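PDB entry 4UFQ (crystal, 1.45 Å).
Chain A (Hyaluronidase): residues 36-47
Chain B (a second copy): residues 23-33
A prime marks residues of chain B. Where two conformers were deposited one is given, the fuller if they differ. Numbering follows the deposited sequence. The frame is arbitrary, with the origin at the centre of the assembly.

Chain A (36-47) TNHAATIYQAGT
Chain B (23-33) TTLEAAFLKTT

Two copies of one hyaluronidase join their strands into a parallel sheet using different segments of the sequence: residues 40-44 of chain A lie beside residues 28-32 of chain B, their N-to-C directions only 1° apart and their axes 4.7 Å at closest approach. Both strands are extended, with phi from about -100° to -153° and psi from 105° to 140°. The register sets Ala40 beside Ala28′, Thr41 beside Phe29′, Ile42 beside Leu30′, Tyr43 beside Lys31′ and Gln44 beside Thr32′, with CA-CA distances of 4.6 to 5.1 Å.

Chain A's odd residues do the backbone bonding, as a parallel ladder requires. Ala28′ N donates to Ala39 O (3.1 Å, bent to 141°), and Thr41 N returns the bond to Ala28′ O (2.9 Å). Leu30′ N reaches Thr41 O at 2.9 Å, Tyr43 N reaches Leu30′ O at 2.9 Å, and Thr32′ N reaches Tyr43 O at 3.0 Å. The last rung, Ala45 N to Thr32′ O, is short at 2.7 Å and nearly straight. CA-H...O contacts fill the spaces between rungs, such as Lys31′ CA to Tyr43 O at 3.3 Å.

The side chains divide by face. Ala40, Ile42 and Gln44 share one with Ala28′, Leu30′ and Thr32′, all buried. Small meets small where Ala40 CB lies 4.2 Å from Ala28′ CB; branched chains meet where Ile42 (m, t) brings CG1 to 4.3 Å from CD1 of Leu30′ (m, t). Gln44 (t, p) curls so that its OE1 accepts from Gly46 N at 2.8 Å, bracing the turn after the strand. Gly46 suits this place, since a CB there would lie 2.7 Å from Gln44 OE1.

The other face carries Thr41, Tyr43, Phe29′ and Lys31′. Thr41, chi1 m, donates OG1 to Glu26′ OE2 at 2.6 Å, giving a buried hydroxyl an acceptor. Glu26′ starts sideways but extends (t, t, chi3 49°) to make this bond, and its OE2 also lies at the edge of the His38 ring. Phe29′, chi1 t, sets CD1 4.0 Å from Thr41 CB. Lys31′ is all-trans, so its aliphatic length runs out beside Tyr43 (chi1 t), with CE 3.8 Å from Tyr43 CE2 and equally 3.8 Å from Ala45 CB.

Together the stretches bury 774 Å². One cost remains: His38 O is buried without a hydrogen-bonding partner, receiving just a CA-H...O contact from Glu26′ CA at 3.2 Å.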

ATOM      1  N   THR A  36     -12.368  17.901 -23.418  1.00 46.71           N
ATOM      2  CA  THR A  36     -13.539  17.962 -22.539  1.00 55.63           C
ATOM      3  C   THR A  36     -14.216  16.608 -22.293  1.00 69.25           C
ATOM      4  O   THR A  36     -14.788  16.384 -21.225  1.00 79.67           O
ATOM      5  CB  THR A  36     -14.581  18.938 -23.100  1.00 53.07           C
ATOM      6  OG1 THR A  36     -14.912  18.570 -24.444  1.00 77.96           O
ATOM      7  CG2 THR A  36     -14.025  20.355 -23.087  1.00 60.60           C
ATOM      8  N   ASN A  37     -14.148  15.713 -23.271  1.00 42.75           N
ATOM      9  CA  ASN A  37     -14.819  14.421 -23.176  1.00 41.17           C
ATOM     10  C   ASN A  37     -13.878  13.321 -22.715  1.00 48.91           C
ATOM     11  O   ASN A  37     -12.739  13.269 -23.166  1.00 39.18           O
ATOM     12  CB  ASN A  37     -15.374  14.001 -24.534  1.00 41.58           C
ATOM     13  CG  ASN A  37     -16.568  14.821 -24.955  1.00 58.11           C
ATOM     14  OD1 ASN A  37     -16.588  15.386 -26.050  1.00 56.53           O
ATOM     15  ND2 ASN A  37     -17.575  14.887 -24.091  1.00 51.27           N
ATOM     16  N   HIS A  38     -14.362  12.438 -21.843  1.00 39.96           N
ATOM     17  CA  HIS A  38     -13.647  11.200 -21.532  1.00 36.32           C
ATOM     18  C   HIS A  38     -13.697  10.302 -22.759  1.00 35.96           C
ATOM     19  O   HIS A  38     -14.498  10.543 -23.663  1.00 36.89           O
ATOM     20  CB  HIS A  38     -14.298  10.436 -20.374  1.00 35.30           C
ATOM     21  CG  HIS A  38     -14.543  11.251 -19.143  1.00 43.09           C
ATOM     22  ND1 HIS A  38     -13.552  11.964 -18.504  1.00 38.94           N
ATOM     23  CD2 HIS A  38     -15.667  11.431 -18.409  1.00 38.20           C
ATOM     24  CE1 HIS A  38     -14.061  12.571 -17.446  1.00 38.22           C
ATOM     25  NE2 HIS A  38     -15.340  12.258 -17.362  1.00 43.29           N
ATOM     26  N   ALA A  39     -12.886   9.249 -22.795  1.00 34.82           N
ATOM     27  CA  ALA A  39     -12.979   8.290 -23.898  1.00 36.20           C
ATOM     28  C   ALA A  39     -14.099   7.296 -23.649  1.00 33.95           C
ATOM     29  O   ALA A  39     -14.786   6.862 -24.593  1.00 34.39           O
ATOM     30  CB  ALA A  39     -11.661   7.574 -24.119  1.00 33.96           C
ATOM     31  N   ALA A  40     -14.330   6.971 -22.385  1.00 33.14           N
ATOM     32  CA  ALA A  40     -15.397   6.044 -22.028  1.00 32.67           C
ATOM     33  C   ALA A  40     -15.926   6.275 -20.622  1.00 32.47           C
ATOM     34  O   ALA A  40     -15.152   6.517 -19.694  1.00 32.08           O
ATOM     35  CB  ALA A  40     -14.905   4.611 -22.157  1.00 35.27           C
ATOM     36  N   THR A  41     -17.242   6.177 -20.471  1.00 32.90           N
ATOM     37  CA  THR A  41     -17.878   6.157 -19.160  1.00 32.81           C
ATOM     38  C   THR A  41     -18.693   4.877 -19.011  1.00 32.41           C
ATOM     39  O   THR A  41     -19.479   4.528 -19.902  1.00 32.89           O
ATOM     40  CB  THR A  41     -18.781   7.399 -18.946  1.00 34.12           C
ATOM     41  OG1 THR A  41     -17.974   8.587 -18.968  1.00 36.46           O
ATOM     42  CG2 THR A  41     -19.524   7.329 -17.623  1.00 35.34           C
ATOM     43  N   ILE A  42     -18.483   4.181 -17.895  1.00 31.71           N
ATOM     44  CA  ILE A  42     -19.234   2.980 -17.540  1.00 31.51           C
ATOM     45  C   ILE A  42     -19.901   3.231 -16.192  1.00 32.01           C
ATOM     46  O   ILE A  42     -19.227   3.532 -15.204  1.00 31.65           O
ATOM     47  CB  ILE A  42     -18.328   1.725 -17.490  1.00 30.55           C
ATOM     48  CG1 ILE A  42     -17.684   1.478 -18.860  1.00 31.89           C
ATOM     49  CG2 ILE A  42     -19.126   0.507 -17.038  1.00 37.06           C
ATOM     50  CD1 ILE A  42     -16.727   0.280 -18.902  1.00 31.48           C
ATOM     51  N   TYR A  43     -21.225   3.109 -16.168  1.00 34.39           N
ATOM     52  CA  TYR A  43     -22.038   3.588 -15.061  1.00 34.92           C
ATOM     53  C   TYR A  43     -23.080   2.550 -14.661  1.00 33.88           C
ATOM     54  O   TYR A  43     -23.919   2.156 -15.474  1.00 34.39           O
ATOM     55  CB  TYR A  43     -22.737   4.879 -15.503  1.00 34.71           C
ATOM     56  CG  TYR A  43     -23.581   5.562 -14.451  1.00 36.24           C
ATOM     57  CD1 TYR A  43     -23.439   5.267 -13.102  1.00 39.06           C
ATOM     58  CD2 TYR A  43     -24.535   6.503 -14.817  1.00 54.52           C
ATOM     59  CE1 TYR A  43     -24.215   5.895 -12.150  1.00 40.25           C
ATOM     60  CE2 TYR A  43     -25.315   7.135 -13.874  1.00 45.84           C
ATOM     61  CZ  TYR A  43     -25.157   6.827 -12.543  1.00 51.82           C
ATOM     62  OH  TYR A  43     -25.942   7.463 -11.604  1.00 49.25           O
ATOM     63  N   GLN A  44     -23.018   2.101 -13.415  1.00 33.81           N
ATOM     64  CA  GLN A  44     -24.045   1.260 -12.813  1.00 34.48           C
ATOM     65  C   GLN A  44     -24.936   2.137 -11.943  1.00 35.77           C
ATOM     66  O   GLN A  44     -24.506   2.612 -10.882  1.00 35.89           O
ATOM     67  CB  GLN A  44     -23.412   0.150 -11.961  1.00 33.87           C
ATOM     68  CG  GLN A  44     -24.402  -0.599 -11.057  1.00 45.16           C
ATOM     69  CD  GLN A  44     -25.475  -1.336 -11.840  1.00 70.55           C
ATOM     70  OE1 GLN A  44     -26.612  -0.869 -11.986  1.00 38.47           O
ATOM     71  NE2 GLN A  44     -25.115  -2.504 -12.344  1.00 34.94           N
ATOM     72  N   ALA A  45     -26.172   2.347 -12.401  1.00 36.91           N
ATOM     73  CA  ALA A  45     -27.100   3.251 -11.733  1.00 38.41           C
ATOM     74  C   ALA A  45     -28.006   2.523 -10.751  1.00 46.67           C
ATOM     75  O   ALA A  45     -28.733   3.166 -10.002  1.00 40.74           O
ATOM     76  CB  ALA A  45     -27.942   4.025 -12.756  1.00 39.45           C
ATOM     77  N   GLY A  46     -27.964   1.191 -10.753  1.00 38.85           N
ATOM     78  CA  GLY A  46     -28.698   0.404  -9.770  1.00 41.63           C
ATOM     79  C   GLY A  46     -28.307   0.813  -8.362  1.00 54.92           C
ATOM     80  O   GLY A  46     -27.171   1.229  -8.149  1.00 43.25           O
ATOM     81  N   THR A  47     -29.235   0.694  -7.410  1.00 43.66           N
ATOM     82  CA  THR A  47     -28.992   1.129  -6.036  0.81 51.67           C
ATOM     83  C   THR A  47     -29.046  -0.044  -5.064  1.00 49.03           C
ATOM     84  O   THR A  47     -29.099   0.142  -3.846  1.00 45.51           O
ATOM     85  CB  THR A  47     -30.004   2.211  -5.601  0.81 57.95           C
ATOM     86  OG1 THR A  47     -31.342   1.738  -5.814  0.81 47.61           O
ATOM     87  CG2 THR A  47     -29.784   3.492  -6.396  0.81 46.29           C
TER
ATOM     88  N   THR B  23     -12.674   9.114 -32.520  1.00 46.95           N
ATOM     89  CA  THR B  23     -13.619  10.215 -32.500  1.00 46.02           C
ATOM     90  C   THR B  23     -13.186  11.372 -31.603  1.00 46.32           C
ATOM     91  O   THR B  23     -12.225  11.255 -30.840  1.00 45.95           O
ATOM     92  CB  THR B  23     -14.998   9.687 -32.038  1.00 47.00           C
ATOM     93  OG1 THR B  23     -15.953  10.753 -32.018  1.00 51.10           O
ATOM     94  CG2 THR B  23     -14.891   9.044 -30.643  1.00 43.98           C
ATOM     95  N   THR B  24     -13.895  12.494 -31.701  1.00 47.20           N
ATOM     96  CA  THR B  24     -13.691  13.630 -30.803  1.00 47.60           C
ATOM     97  C   THR B  24     -14.807  13.701 -29.767  1.00 47.07           C
ATOM     98  O   THR B  24     -14.736  14.484 -28.820  1.00 52.71           O
ATOM     99  CB  THR B  24     -13.633  14.967 -31.557  1.00 49.35           C
ATOM    100  OG1 THR B  24     -14.854  15.166 -32.276  1.00 51.72           O
ATOM    101  CG2 THR B  24     -12.465  14.983 -32.526  1.00 53.58           C
ATOM    102  N   LEU B  25     -15.834  12.876 -29.945  1.00 46.54           N
ATOM    103  CA  LEU B  25     -16.859  12.696 -28.930  1.00 51.92           C
ATOM    104  C   LEU B  25     -16.322  11.721 -27.909  1.00 44.80           C
ATOM    105  O   LEU B  25     -15.271  11.116 -28.116  1.00 44.32           O
ATOM    106  CB  LEU B  25     -18.127  12.095 -29.536  1.00 46.21           C
ATOM    107  CG  LEU B  25     -18.730  12.804 -30.748  1.00 51.39           C
ATOM    108  CD1 LEU B  25     -20.007  12.094 -31.154  1.00 47.92           C
ATOM    109  CD2 LEU B  25     -18.986  14.264 -30.430  1.00 52.32           C
ATOM    110  N   GLU B  26     -17.046  11.554 -26.812  1.00 44.51           N
ATOM    111  CA  GLU B  26     -16.786  10.420 -25.948  1.00 43.53           C
ATOM    112  C   GLU B  26     -17.118   9.164 -26.741  1.00 42.89           C
ATOM    113  O   GLU B  26     -18.229   9.030 -27.258  1.00 43.13           O
ATOM    114  CB  GLU B  26     -17.621  10.485 -24.670  1.00 52.85           C
ATOM    115  CG  GLU B  26     -17.501   9.228 -23.809  1.00 42.96           C
ATOM    116  CD  GLU B  26     -18.153   9.385 -22.456  1.00 48.37           C
ATOM    117  OE1 GLU B  26     -19.318   9.834 -22.408  1.00 53.46           O
ATOM    118  OE2 GLU B  26     -17.494   9.069 -21.440  1.00 47.08           O
ATOM    119  N   ALA B  27     -16.155   8.251 -26.847  1.00 35.24           N
ATOM    120  CA  ALA B  27     -16.305   7.078 -27.700  1.00 41.78           C
ATOM    121  C   ALA B  27     -17.349   6.100 -27.168  1.00 35.03           C
ATOM    122  O   ALA B  27     -18.027   5.429 -27.952  1.00 35.78           O
ATOM    123  CB  ALA B  27     -14.959   6.377 -27.894  1.00 34.70           C
ATOM    124  N   ALA B  28     -17.499   6.019 -25.848  1.00 38.59           N
ATOM    125  CA  ALA B  28     -18.485   5.110 -25.270  1.00 33.96           C
ATOM    126  C   ALA B  28     -19.137   5.630 -23.986  1.00 35.79           C
ATOM    127  O   ALA B  28     -18.467   6.153 -23.098  1.00 33.06           O
ATOM    128  CB  ALA B  28     -17.864   3.749 -25.031  1.00 33.08           C
ATOM    129  N   PHE B  29     -20.457   5.478 -23.908  1.00 37.58           N
ATOM    130  CA  PHE B  29     -21.221   5.753 -22.698  1.00 34.68           C
ATOM    131  C   PHE B  29     -22.123   4.553 -22.425  1.00 34.97           C
ATOM    132  O   PHE B  29     -23.075   4.302 -23.161  1.00 36.13           O
ATOM    133  CB  PHE B  29     -22.041   7.039 -22.844  1.00 35.91           C
ATOM    134  CG  PHE B  29     -22.855   7.379 -21.623  1.00 41.03           C
ATOM    135  CD1 PHE B  29     -22.304   8.119 -20.588  1.00 65.87           C
ATOM    136  CD2 PHE B  29     -24.170   6.959 -21.513  1.00 41.60           C
ATOM    137  CE1 PHE B  29     -23.056   8.432 -19.465  1.00 36.17           C
ATOM    138  CE2 PHE B  29     -24.923   7.268 -20.398  1.00 39.80           C
ATOM    139  CZ  PHE B  29     -24.362   8.001 -19.367  1.00 40.31           C
ATOM    140  N   LEU B  30     -21.805   3.796 -21.382  1.00 34.11           N
ATOM    141  CA  LEU B  30     -22.498   2.548 -21.105  1.00 39.99           C
ATOM    142  C   LEU B  30     -23.104   2.630 -19.726  1.00 34.64           C
ATOM    143  O   LEU B  30     -22.383   2.542 -18.719  1.00 33.74           O
ATOM    144  CB  LEU B  30     -21.528   1.368 -21.208  1.00 35.36           C
ATOM    145  CG  LEU B  30     -20.828   1.239 -22.570  1.00 41.85           C
ATOM    146  CD1 LEU B  30     -19.650   0.297 -22.471  1.00 35.95           C
ATOM    147  CD2 LEU B  30     -21.797   0.755 -23.638  1.00 35.36           C
ATOM    148  N   LYS B  31     -24.418   2.813 -19.690  1.00 36.53           N
ATOM    149  CA  LYS B  31     -25.161   2.952 -18.449  1.00 36.54           C
ATOM    150  C   LYS B  31     -26.181   1.828 -18.301  1.00 38.19           C
ATOM    151  O   LYS B  31     -26.983   1.579 -19.197  1.00 38.77           O
ATOM    152  CB  LYS B  31     -25.853   4.314 -18.386  1.00 40.27           C
ATOM    153  CG  LYS B  31     -26.789   4.484 -17.194  1.00 46.02           C
ATOM    154  CD  LYS B  31     -27.418   5.861 -17.185  1.00 49.59           C
ATOM    155  CE  LYS B  31     -28.272   6.077 -15.948  1.00 62.50           C
ATOM    156  NZ  LYS B  31     -28.932   7.415 -15.948  1.00 54.21           N
ATOM    157  N   THR B  32     -26.133   1.165 -17.155  1.00 37.49           N
ATOM    158  CA  THR B  32     -27.034   0.083 -16.801  1.00 38.67           C
ATOM    159  C   THR B  32     -27.681   0.406 -15.461  1.00 40.33           C
ATOM    160  O   THR B  32     -27.003   0.858 -14.535  1.00 38.67           O
ATOM    161  CB  THR B  32     -26.276  -1.272 -16.696  1.00 37.96           C
ATOM    162  OG1 THR B  32     -25.935  -1.747 -18.010  1.00 37.73           O
ATOM    163  CG2 THR B  32     -27.112  -2.339 -15.984  1.00 39.30           C
ATOM    164  N   THR B  33     -28.989   0.182 -15.369  1.00 41.31           N
ATOM    165  CA  THR B  33     -29.701   0.250 -14.105  1.00 42.47           C
ATOM    166  C   THR B  33     -30.316  -1.122 -13.857  1.00 45.86           C
ATOM    167  O   THR B  33     -31.274  -1.524 -14.534  1.00 45.16           O
ATOM    168  CB  THR B  33     -30.782   1.346 -14.114  1.00 44.01           C
ATOM    169  OG1 THR B  33     -30.238   2.549 -14.676  1.00 49.57           O
ATOM    170  CG2 THR B  33     -31.288   1.629 -12.697  1.00 48.23           C
TER